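Local coordinates for nitroreductase family protein (Sphingopyxis sp., PDB 7DP1) that probably reduces nitro groups of dinitroaniline herbicides with electrons from NADPH, passed through a bound flavin mononucleotide, at residues 85-90 and 177-182; 136-141 and 155-160; 140-145 and 149-154. The protein carries 1 engineered substitution. All blocks are in the same frame, centred on the assembly; numbering follows the deposited sequence.

Interaction 1: 85-90 and 177-182. Engineered in segment 85-90: A88 (natural residue Tyr). With FMN (flavin mononucleotide), chain C.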
loop_
_atom_site.group_PDB
_atom_site.type_symbol
_atom_site.label_atom_id
_atom_site.label_comp_id
_atom_site.label_asym_id
_atom_site.label_seq_id
_atom_site.Cartn_x
_atom_site.Cartn_y
_atom_site.Cartn_z
ATOM N N TYR A 85 11.067 13.991 -1.655
ATOM C CA TYR A 85 9.750 14.397 -2.144
ATOM C C TYR A 85 9.031 15.119 -1.006
ATOM O O TYR A 85 9.619 15.355 0.042
ATOM C CB TYR A 85 8.945 13.186 -2.601
ATOM C CG TYR A 85 8.872 12.110 -1.537
ATOM C CD1 TYR A 85 7.897 12.150 -0.541
ATOM C CD2 TYR A 85 9.789 11.060 -1.516
ATOM C CE1 TYR A 85 7.836 11.167 0.443
ATOM C CE2 TYR A 85 9.729 10.072 -0.538
ATOM C CZ TYR A 85 8.752 10.135 0.439
ATOM O OH TYR A 85 8.690 9.168 1.419
ATOM N N ASP A 86 7.755 15.423 -1.191
ATOM C CA ASP A 86 6.940 16.014 -0.127
ATOM C C ASP A 86 6.353 14.936 0.776
ATOM O O ASP A 86 5.453 14.185 0.355
ATOM C CB ASP A 86 5.807 16.833 -0.732
ATOM C CG ASP A 86 6.271 18.166 -1.237
ATOM O OD1 ASP A 86 7.436 18.521 -0.984
ATOM O OD2 ASP A 86 5.479 18.855 -1.907
ATOM N N ILE A 87 6.849 14.852 2.010
ATOM C CA ILE A 87 6.389 13.805 2.923
ATOM C C ILE A 87 4.949 14.084 3.345
ATOM O O ILE A 87 4.041 13.284 3.096
ATOM C CB ILE A 87 7.291 13.700 4.166
ATOM C CG1 ILE A 87 8.733 13.398 3.741
ATOM C CG2 ILE A 87 6.772 12.629 5.117
ATOM C CD1 ILE A 87 9.673 13.078 4.901
ATOM N N ALA A 88 4.740 15.224 3.984
ATOM C CA ALA A 88 3.390 15.705 4.219
ATOM C C ALA A 88 2.973 16.552 3.026
ATOM O O ALA A 88 3.806 17.249 2.449
ATOM C CB ALA A 88 3.308 16.499 5.512
ATOM N N PRO A 89 1.697 16.471 2.622
ATOM C CA PRO A 89 1.256 17.352 1.536
ATOM C C PRO A 89 1.396 18.810 1.974
ATOM O O PRO A 89 1.001 19.160 3.090
ATOM C CB PRO A 89 -0.211 16.963 1.331
ATOM C CG PRO A 89 -0.333 15.584 1.916
ATOM C CD PRO A 89 0.649 15.531 3.051
ATOM N N ARG A 90 1.983 19.645 1.125
ATOM C CA ARG A 90 2.070 21.063 1.449
ATOM C C ARG A 90 0.695 21.707 1.453
ATOM O O ARG A 90 -0.047 21.607 0.476
ATOM C CB ARG A 90 2.999 21.791 0.473
ATOM C CG ARG A 90 4.488 21.596 0.755
ATOM C CD ARG A 90 5.300 22.606 -0.041
ATOM N NE ARG A 90 5.014 22.475 -1.469
ATOM C CZ ARG A 90 5.701 21.712 -2.311
ATOM N NH1 ARG A 90 5.348 21.649 -3.590
ATOM N NH2 ARG A 90 6.752 21.031 -1.880
ATOM N N CYS A 177 10.832 9.355 7.695
ATOM C CA CYS A 177 11.814 10.345 8.136
ATOM C C CYS A 177 13.129 10.257 7.344
ATOM O O CYS A 177 13.813 11.261 7.144
ATOM C CB CYS A 177 12.092 10.174 9.632
ATOM S SG CYS A 177 12.719 8.532 10.067
ATOM N N TRP A 178 13.457 9.057 6.870
ATOM C CA TRP A 178 14.681 8.832 6.097
ATOM C C TRP A 178 14.652 9.553 4.747
ATOM O O TRP A 178 15.700 9.915 4.196
ATOM C CB TRP A 178 14.906 7.321 5.898
ATOM C CG TRP A 178 15.109 6.614 7.228
ATOM C CD1 TRP A 178 14.186 5.869 7.909
ATOM C CD2 TRP A 178 16.284 6.652 8.055
ATOM N NE1 TRP A 178 14.720 5.432 9.098
ATOM C CE2 TRP A 178 16.008 5.895 9.208
ATOM C CE3 TRP A 178 17.550 7.238 7.916
ATOM C CZ2 TRP A 178 16.950 5.701 10.220
ATOM C CZ3 TRP A 178 18.490 7.055 8.931
ATOM C CH2 TRP A 178 18.185 6.293 10.064
ATOM N N ALA A 179 13.454 9.767 4.209
ATOM C CA ALA A 179 13.339 10.469 2.941
ATOM C C ALA A 179 13.738 11.943 3.075
ATOM O O ALA A 179 13.974 12.608 2.070
ATOM C CB ALA A 179 11.898 10.339 2.377
ATOM N N MET A 180 13.823 12.446 4.306
ATOM C CA MET A 180 14.380 13.786 4.573
ATOM C C MET A 180 15.846 13.932 4.185
ATOM O O MET A 180 16.336 15.046 4.030
ATOM C CB MET A 180 14.219 14.161 6.047
ATOM C CG MET A 180 12.790 14.511 6.438
ATOM S SD MET A 180 12.358 16.169 5.861
ATOM C CE MET A 180 11.700 15.837 4.226
ATOM N N TYR A 181 16.550 12.811 4.074
ATOM C CA TYR A 181 17.970 12.831 3.707
ATOM C C TYR A 181 18.226 11.769 2.652
ATOM O O TYR A 181 19.231 11.060 2.729
ATOM C CB TYR A 181 18.883 12.572 4.916
ATOM C CG TYR A 181 18.625 13.494 6.066
ATOM C CD1 TYR A 181 19.146 14.785 6.072
ATOM C CD2 TYR A 181 17.837 13.091 7.137
ATOM C CE1 TYR A 181 18.900 15.644 7.111
ATOM C CE2 TYR A 181 17.587 13.949 8.190
ATOM C CZ TYR A 181 18.120 15.226 8.170
ATOM O OH TYR A 181 17.879 16.092 9.211
ATOM N N GLY A 182 17.315 11.668 1.685
ATOM C CA GLY A 182 17.351 10.621 0.679
ATOM C C GLY A 182 18.707 10.443 0.011
ATOM O O GLY A 182 19.225 9.324 -0.065
HETATM N N1 FMN C . 6.142 6.941 12.424
HETATM C C2 FMN C . 7.200 7.643 12.964
HETATM O O2 FMN C . 7.292 7.789 14.177
HETATM N N3 FMN C . 8.167 8.193 12.154
HETATM C C4 FMN C . 8.099 8.051 10.789
HETATM O O4 FMN C . 8.995 8.542 10.078
HETATM C C4A FMN C . 7.022 7.352 10.244
HETATM N N5 FMN C . 6.913 7.196 8.880
HETATM C C5A FMN C . 5.865 6.488 8.327
HETATM C C6 FMN C . 5.805 6.344 6.943
HETATM C C7 FMN C . 4.762 5.644 6.365
HETATM C C7M FMN C . 4.681 5.465 4.881
HETATM C C8 FMN C . 3.779 5.084 7.167
HETATM C C8M FMN C . 2.684 4.317 6.484
HETATM C C9 FMN C . 3.830 5.226 8.555
HETATM C C9A FMN C . 4.878 5.936 9.145
HETATM N N10 FMN C . 4.976 6.105 10.518
HETATM C C10 FMN C . 6.040 6.808 11.063
HETATM C "C1'" FMN C . 3.966 5.511 11.447
HETATM C "C2'" FMN C . 2.638 6.259 11.526
HETATM O "O2'" FMN C . 2.776 7.372 12.371
HETATM C "C3'" FMN C . 1.600 5.306 12.110
HETATM O "O3'" FMN C . 1.338 4.335 11.119
HETATM C "C4'" FMN C . 0.275 5.971 12.473
HETATM O "O4'" FMN C . 0.386 6.911 13.527
HETATM C "C5'" FMN C . -0.669 4.887 12.933
HETATM O "O5'" FMN C . -0.095 4.275 14.063
HETATM P P FMN C . 0.038 2.673 14.035
HETATM O O1P FMN C . 0.885 2.242 15.198
HETATM O O2P FMN C . -1.350 2.061 14.114
HETATM O O3P FMN C . 0.679 2.265 12.721
#

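Interaction 2: 136-141 and 155-160. With FMN (flavin mononucleotide), chain D.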
loop_
_atom_site.group_PDB
_atom_site.type_symbol
_atom_site.label_atom_id
_atom_site.label_comp_id
_atom_site.label_asym_id
_atom_site.label_seq_id
_atom_site.Cartn_x
_atom_site.Cartn_y
_atom_site.Cartn_z
ATOM N N VAL A 136 17.619 -4.018 12.620
ATOM C CA VAL A 136 17.537 -4.156 11.167
ATOM C C VAL A 136 16.772 -2.984 10.576
ATOM O O VAL A 136 15.787 -2.535 11.158
ATOM C CB VAL A 136 16.835 -5.493 10.768
ATOM C CG1 VAL A 136 16.441 -5.495 9.296
ATOM C CG2 VAL A 136 17.727 -6.709 11.114
ATOM N N MET A 137 17.234 -2.458 9.448
ATOM C CA MET A 137 16.497 -1.391 8.771
ATOM C C MET A 137 16.349 -1.707 7.284
ATOM O O MET A 137 17.342 -1.959 6.595
ATOM C CB MET A 137 17.192 -0.033 8.953
ATOM C CG MET A 137 16.577 1.095 8.120
ATOM S SD MET A 137 14.907 1.556 8.685
ATOM C CE MET A 137 15.305 1.980 10.392
ATOM N N LEU A 138 15.106 -1.712 6.809
ATOM C CA LEU A 138 14.798 -1.914 5.390
ATOM C C LEU A 138 14.513 -0.589 4.738
ATOM O O LEU A 138 13.620 0.151 5.174
ATOM C CB LEU A 138 13.590 -2.840 5.218
ATOM C CG LEU A 138 13.040 -3.075 3.811
ATOM C CD1 LEU A 138 12.537 -4.491 3.689
ATOM C CD2 LEU A 138 11.902 -2.112 3.498
ATOM N N PHE A 139 15.207 -0.325 3.646
ATOM C CA PHE A 139 14.949 0.872 2.871
ATOM C C PHE A 139 14.254 0.476 1.588
ATOM O O PHE A 139 14.806 -0.267 0.755
ATOM C CB PHE A 139 16.236 1.628 2.579
ATOM C CG PHE A 139 16.819 2.303 3.782
ATOM C CD1 PHE A 139 16.238 3.449 4.288
ATOM C CD2 PHE A 139 17.953 1.792 4.406
ATOM C CE1 PHE A 139 16.768 4.084 5.411
ATOM C CE2 PHE A 139 18.489 2.408 5.520
ATOM C CZ PHE A 139 17.903 3.574 6.026
ATOM N N LEU A 140 13.030 0.968 1.452
ATOM C CA LEU A 140 12.175 0.638 0.316
ATOM C C LEU A 140 12.325 1.699 -0.735
ATOM O O LEU A 140 12.116 2.880 -0.463
ATOM C CB LEU A 140 10.704 0.497 0.772
ATOM C CG LEU A 140 9.581 0.410 -0.271
ATOM C CD1 LEU A 140 9.869 -0.643 -1.315
ATOM C CD2 LEU A 140 8.220 0.124 0.433
ATOM N N HIS A 141 12.731 1.292 -1.931
ATOM C CA HIS A 141 12.925 2.260 -2.994
ATOM C C HIS A 141 12.487 1.705 -4.338
ATOM O O HIS A 141 12.140 0.522 -4.443
ATOM C CB HIS A 141 14.376 2.689 -3.055
ATOM C CG HIS A 141 15.332 1.541 -3.183
ATOM N ND1 HIS A 141 15.813 1.121 -4.388
ATOM C CD2 HIS A 141 15.892 0.751 -2.233
ATOM C CE1 HIS A 141 16.648 0.095 -4.194
ATOM N NE2 HIS A 141 16.707 -0.141 -2.905
ATOM N N GLY A 155 3.102 0.270 -1.286
ATOM C CA GLY A 155 2.353 0.204 -0.029
ATOM C C GLY A 155 1.758 -1.177 0.160
ATOM O O GLY A 155 1.790 -1.761 1.245
ATOM N N MET A 156 1.242 -1.726 -0.926
ATOM C CA MET A 156 0.642 -3.059 -0.874
ATOM C C MET A 156 1.687 -4.043 -0.405
ATOM O O MET A 156 1.430 -4.866 0.477
ATOM C CB MET A 156 0.083 -3.448 -2.239
ATOM C CG MET A 156 -1.149 -2.620 -2.645
ATOM S SD MET A 156 -1.601 -2.992 -4.349
ATOM C CE MET A 156 -2.473 -1.454 -4.730
ATOM N N TRP A 157 2.874 -3.954 -0.989
ATOM C CA TRP A 157 3.991 -4.827 -0.570
ATOM C C TRP A 157 4.409 -4.583 0.868
ATOM O O TRP A 157 4.537 -5.513 1.665
ATOM C CB TRP A 157 5.195 -4.635 -1.472
ATOM C CG TRP A 157 6.379 -5.471 -1.084
ATOM C CD1 TRP A 157 6.574 -6.783 -1.385
ATOM C CD2 TRP A 157 7.555 -5.049 -0.352
ATOM N NE1 TRP A 157 7.793 -7.211 -0.900
ATOM C CE2 TRP A 157 8.412 -6.172 -0.257
ATOM C CE3 TRP A 157 7.952 -3.846 0.240
ATOM C CZ2 TRP A 157 9.668 -6.132 0.407
ATOM C CZ3 TRP A 157 9.195 -3.805 0.906
ATOM C CH2 TRP A 157 10.032 -4.947 0.983
ATOM N N LEU A 158 4.625 -3.318 1.200
ATOM C CA LEU A 158 5.070 -2.960 2.537
ATOM C C LEU A 158 4.122 -3.455 3.614
ATOM O O LEU A 158 4.556 -3.995 4.631
ATOM C CB LEU A 158 5.226 -1.431 2.660
ATOM C CG LEU A 158 5.946 -1.050 3.952
ATOM C CD1 LEU A 158 7.386 -1.593 3.935
ATOM C CD2 LEU A 158 5.931 0.450 4.163
ATOM N N GLN A 159 2.813 -3.233 3.428
ATOM C CA GLN A 159 1.849 -3.753 4.397
ATOM C C GLN A 159 1.891 -5.286 4.458
ATOM O O GLN A 159 1.677 -5.882 5.507
ATOM C CB GLN A 159 0.424 -3.280 4.063
ATOM C CG GLN A 159 -0.682 -3.891 4.930
ATOM C CD GLN A 159 -0.688 -3.356 6.359
ATOM O OE1 GLN A 159 0.343 -2.883 6.887
ATOM N NE2 GLN A 159 -1.847 -3.428 6.999
ATOM N N SER A 160 2.142 -5.938 3.331
ATOM C CA SER A 160 2.332 -7.395 3.391
ATOM C C SER A 160 3.474 -7.747 4.341
ATOM O O SER A 160 3.337 -8.630 5.217
ATOM C CB SER A 160 2.599 -7.959 2.000
ATOM O OG SER A 160 1.478 -7.712 1.163
HETATM N N1 FMN D . -6.065 -6.488 -13.310
HETATM C C2 FMN D . -6.913 -6.338 -14.378
HETATM O O2 FMN D . -7.240 -7.330 -15.016
HETATM N N3 FMN D . -7.405 -5.093 -14.719
HETATM C C4 FMN D . -7.067 -3.968 -14.000
HETATM O O4 FMN D . -7.543 -2.868 -14.337
HETATM C C4A FMN D . -6.194 -4.118 -12.913
HETATM N N5 FMN D . -5.805 -3.039 -12.153
HETATM C C5A FMN D . -4.978 -3.210 -11.062
HETATM C C6 FMN D . -4.619 -2.111 -10.304
HETATM C C7 FMN D . -3.780 -2.275 -9.208
HETATM C C7M FMN D . -3.419 -1.083 -8.379
HETATM C C8 FMN D . -3.294 -3.532 -8.872
HETATM C C8M FMN D . -2.421 -3.710 -7.658
HETATM C C9 FMN D . -3.653 -4.632 -9.635
HETATM C C9A FMN D . -4.503 -4.472 -10.727
HETATM N N10 FMN D . -4.869 -5.556 -11.507
HETATM C C10 FMN D . -5.707 -5.380 -12.579
HETATM C "C1'" FMN D . -4.399 -6.951 -11.192
HETATM C "C2'" FMN D . -2.942 -7.183 -11.578
HETATM O "O2'" FMN D . -2.829 -7.434 -12.957
HETATM C "C3'" FMN D . -2.450 -8.383 -10.767
HETATM O "O3'" FMN D . -2.451 -8.059 -9.394
HETATM C "C4'" FMN D . -1.058 -8.872 -11.159
HETATM O "O4'" FMN D . -1.142 -9.377 -12.480
HETATM C "C5'" FMN D . -0.692 -10.021 -10.219
HETATM O "O5'" FMN D . -1.695 -11.038 -10.296
HETATM P P FMN D . -2.461 -11.562 -8.965
HETATM O O1P FMN D . -3.555 -12.492 -9.460
HETATM O O2P FMN D . -1.564 -12.315 -8.024
HETATM O O3P FMN D . -2.953 -10.352 -8.215
#

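Interaction 3: 140-145 and 149-154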
loop_
_atom_site.group_PDB
_atom_site.type_symbol
_atom_site.label_atom_id
_atom_site.label_comp_id
_atom_site.label_asym_id
_atom_site.label_seq_id
_atom_site.Cartn_x
_atom_site.Cartn_y
_atom_site.Cartn_z
ATOM N N LEU A 140 13.030 0.968 1.452
ATOM C CA LEU A 140 12.175 0.638 0.316
ATOM C C LEU A 140 12.325 1.699 -0.735
ATOM O O LEU A 140 12.116 2.880 -0.463
ATOM C CB LEU A 140 10.704 0.497 0.772
ATOM C CG LEU A 140 9.581 0.410 -0.271
ATOM C CD1 LEU A 140 9.869 -0.643 -1.315
ATOM C CD2 LEU A 140 8.220 0.124 0.433
ATOM N N HIS A 141 12.731 1.292 -1.931
ATOM C CA HIS A 141 12.925 2.260 -2.994
ATOM C C HIS A 141 12.487 1.705 -4.338
ATOM O O HIS A 141 12.140 0.522 -4.443
ATOM C CB HIS A 141 14.376 2.689 -3.055
ATOM C CG HIS A 141 15.332 1.541 -3.183
ATOM N ND1 HIS A 141 15.813 1.121 -4.388
ATOM C CD2 HIS A 141 15.892 0.751 -2.233
ATOM C CE1 HIS A 141 16.648 0.095 -4.194
ATOM N NE2 HIS A 141 16.707 -0.141 -2.905
ATOM N N CYS A 142 12.492 2.563 -5.354
ATOM C CA CYS A 142 12.077 2.157 -6.692
ATOM C C CYS A 142 12.681 3.082 -7.738
ATOM O O CYS A 142 13.263 4.125 -7.416
ATOM C CB CYS A 142 10.544 2.158 -6.819
ATOM S SG CYS A 142 9.781 3.822 -6.596
ATOM N N SER A 143 12.542 2.695 -8.996
ATOM C CA SER A 143 13.003 3.539 -10.084
ATOM C C SER A 143 12.223 4.844 -10.109
ATOM O O SER A 143 11.035 4.854 -9.800
ATOM C CB SER A 143 12.852 2.832 -11.427
ATOM O OG SER A 143 13.079 3.756 -12.475
ATOM N N ARG A 144 12.887 5.933 -10.488
ATOM C CA ARG A 144 12.225 7.234 -10.622
ATOM C C ARG A 144 11.220 7.314 -11.765
ATOM O O ARG A 144 10.527 8.322 -11.898
ATOM C CB ARG A 144 13.259 8.348 -10.798
ATOM C CG ARG A 144 14.090 8.564 -9.565
ATOM C CD ARG A 144 14.960 9.810 -9.637
ATOM N NE ARG A 144 15.528 10.044 -8.318
ATOM C CZ ARG A 144 15.098 10.969 -7.471
ATOM N NH1 ARG A 144 15.665 11.087 -6.278
ATOM N NH2 ARG A 144 14.117 11.781 -7.823
ATOM N N ILE A 145 11.168 6.293 -12.618
ATOM C CA ILE A 145 10.140 6.274 -13.657
ATOM C C ILE A 145 8.773 5.970 -13.039
ATOM O O ILE A 145 7.737 6.298 -13.607
ATOM C CB ILE A 145 10.430 5.234 -14.776
ATOM C CG1 ILE A 145 10.308 3.805 -14.230
ATOM C CG2 ILE A 145 11.794 5.474 -15.430
ATOM C CD1 ILE A 145 10.027 2.768 -15.309
ATOM N N PRO A 149 0.467 5.446 -8.994
ATOM C CA PRO A 149 -0.055 4.083 -8.834
ATOM C C PRO A 149 1.034 3.054 -8.477
ATOM O O PRO A 149 0.728 2.048 -7.841
ATOM C CB PRO A 149 -0.627 3.763 -10.215
ATOM C CG PRO A 149 0.198 4.597 -11.156
ATOM C CD PRO A 149 0.394 5.892 -10.401
ATOM N N GLN A 150 2.270 3.252 -8.940
ATOM C CA GLN A 150 3.308 2.306 -8.556
ATOM C C GLN A 150 3.675 2.502 -7.083
ATOM O O GLN A 150 4.054 1.562 -6.393
ATOM C CB GLN A 150 4.536 2.427 -9.447
ATOM C CG GLN A 150 4.357 1.771 -10.806
ATOM C CD GLN A 150 3.522 2.604 -11.742
ATOM O OE1 GLN A 150 3.706 3.812 -11.837
ATOM N NE2 GLN A 150 2.613 1.960 -12.460
ATOM N N TRP A 151 3.566 3.733 -6.608
ATOM C CA TRP A 151 3.760 3.968 -5.203
ATOM C C TRP A 151 2.703 3.242 -4.393
ATOM O O TRP A 151 3.011 2.716 -3.338
ATOM C CB TRP A 151 3.766 5.473 -4.902
ATOM C CG TRP A 151 5.125 6.050 -5.222
ATOM C CD1 TRP A 151 5.776 5.992 -6.425
ATOM C CD2 TRP A 151 6.018 6.711 -4.321
ATOM N NE1 TRP A 151 7.004 6.595 -6.332
ATOM C CE2 TRP A 151 7.176 7.046 -5.049
ATOM C CE3 TRP A 151 5.939 7.073 -2.979
ATOM C CZ2 TRP A 151 8.256 7.715 -4.470
ATOM C CZ3 TRP A 151 7.006 7.734 -2.407
ATOM C CH2 TRP A 151 8.152 8.050 -3.153
ATOM N N ALA A 152 1.470 3.157 -4.896
ATOM C CA ALA A 152 0.457 2.402 -4.153
ATOM C C ALA A 152 0.827 0.912 -4.124
ATOM O O ALA A 152 0.646 0.256 -3.099
ATOM C CB ALA A 152 -0.951 2.618 -4.747
ATOM N N ASP A 153 1.376 0.399 -5.233
ATOM C CA ASP A 153 1.882 -0.977 -5.302
ATOM C C ASP A 153 2.908 -1.216 -4.203
ATOM O O ASP A 153 2.913 -2.258 -3.569
ATOM C CB ASP A 153 2.556 -1.282 -6.650
ATOM C CG ASP A 153 1.626 -1.163 -7.848
ATOM O OD1 ASP A 153 0.389 -1.282 -7.692
ATOM O OD2 ASP A 153 2.165 -0.995 -8.977
ATOM N N MET A 154 3.787 -0.248 -3.974
ATOM C CA MET A 154 4.781 -0.416 -2.915
ATOM C C MET A 154 4.127 -0.543 -1.527
ATOM O O MET A 154 4.571 -1.350 -0.685
ATOM C CB MET A 154 5.788 0.756 -2.917
ATOM C CG MET A 154 6.716 0.773 -4.152
ATOM S SD MET A 154 8.154 1.874 -3.957
ATOM C CE MET A 154 7.383 3.482 -3.928
HETATM O O HOH W 1 9.155 6.888 -8.603
#

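Interaction 1: 85-90 and 177-182
The phenol ring of Y85 meets the methyl of A179 obliquely, Y85 CE2 lying 3.6 Å from A179 CB and Y85 OH 3.5 Å from the same methyl. W151 packs against the Y85 ring edge-to-face. With CG held between the backbone N and the carbonyl carbon (chi1 53°), the ring swings from its own backbone across to the 3-10 turn, and its hydroxyl is hydrogen-bonded to the carbonyl of F198. The other flat group, the indole of W178, carries C177 SG over one face near the rim, while F139 and Y129 meet it edge-to-face. Beside the tyrosine, I87 reaches out with CD1, which lies 3.5 Å from M180 CE, a tight carbon pair, and 3.8 Å from M180 CG. The methionine chain, bent at chi2 and chi3, folds its methyl back to the isoleucine. At the start of the turn, C177 N donates to O4 of FMN (chain C) at 3.1 Å (N-H...O 141°), a bond that may polarise the flavin carbonyl. No hydrogen bond joins the two segments; the contact is apolar. Segment 85-90, which includes the engineered A88, follows helix 60-74 and precedes helix 96-109 in the chain, and P149 of the second subunit packs on Y85. Segment 177-182, with backbone bonds from A179 to E84 and M180 to Q82, leads from strand 171-175 into helix 182-189.

Interaction 2: 136-141 and 155-160
W157 and L158 of the helix are set against L138 and L140 of the strand in a wholly apolar contact. Walking along 155-160, M156 comes first and turns from the sheet to a flavin: its chain, extended beyond CG, puts M156 SD 3.5 Å from C8M of FMN (chain D), at the dimethylbenzene end of the isoalloxazine. Next comes W157, whose CG stands anti to the backbone N (chi1 179°) and carries the indole to the sheet. L138 CD1 meets the ring at its edge, near the ring plane, 3.7 Å from W157 CH2; L140 runs alongside, pointing the other way, with L140 CD1 placed obliquely 3.9 Å from W157 CZ3. W53 stacks on the same indole, and F38 and A41 of helix 31-41 pack against it. An alanine in place of W157 would probably open a gap beside L138 and L140 and deprive W53 of its stacking partner. L158 finishes the row, L158 CD1 lying 4.0 Å from L140 CD2 at an oblique crossing. Further along, Q159 NE2 donates to S160 OG of the second subunit. S160 OG receives a bond from Q159 NE2 of that subunit and itself donates to M156 O (2.9 Å), which S160 N reaches from the opposite face of the carbonyl plane. Segments 136-141 and 155-160 run nearly antiparallel, at 161°, their axes 10.7 Å apart at closest approach, as in the alpha/beta core of FMN-dependent nitroreductases, where a long helix packs on the central antiparallel sheet and also borders the dimer partner and its flavin site.

Interaction 3: 140-145 and 149-154
C142 and M154 bring two sulfurs together: C142 SG lies 3.7 Å from M154 SD and 3.6 Å from M154 CE. L140 CD1 also comes to 4.0 Å from M154 SD. C142 SG, set between its backbone N and carbonyl carbon, also reaches the indole of W151, 4.6 Å from the centroid of the five-membered ring and 40° off the normal, an oblique sulfur-aromatic contact. Bent at chi3, M154 places its methyl CE 3.5 Å above one face of the W151 indole, near the rim. A water in the ring plane accepts from W151 NE1 at 3.1 Å and donates to S143 O, bridging helix and strand and giving the indole N-H a partner. Farther out, S143 OG accepts a nearly straight bond from I145 N (173°), an ST turn where the strand ends. On the same helical segment D153, hydrogen-bonded to G47 N, touches a flavin, and Q150 NE2 donates to I87 O of the second subunit. This is the short connection by which sheet strand 136-143 passes into helix 148-167, and F198 of strand 195-204 packs on L140, M154 and the W151 ring, the last with planes at about 60°.

In the fold
Interactions 2 and 3 are successive levels of one interface between strand 136-143 and helix 148-167, their centres 11 Å apart and L140 and H141 common to both. Interaction 3 lies nearest the short turn joining the two elements; interaction 2 follows farther along both. Each is nested in the chain loop closed by interaction 1, which lies about 15 Å from interaction 3 and 16 Å from interaction 2, centre to centre. Interaction 1 touches interaction 2 through W178 on F139 and M137, and interaction 3 through Y85 on W151. All three also touch the second subunit. C177 and M156 border different flavins, consistent with active sites built at the dimer interface.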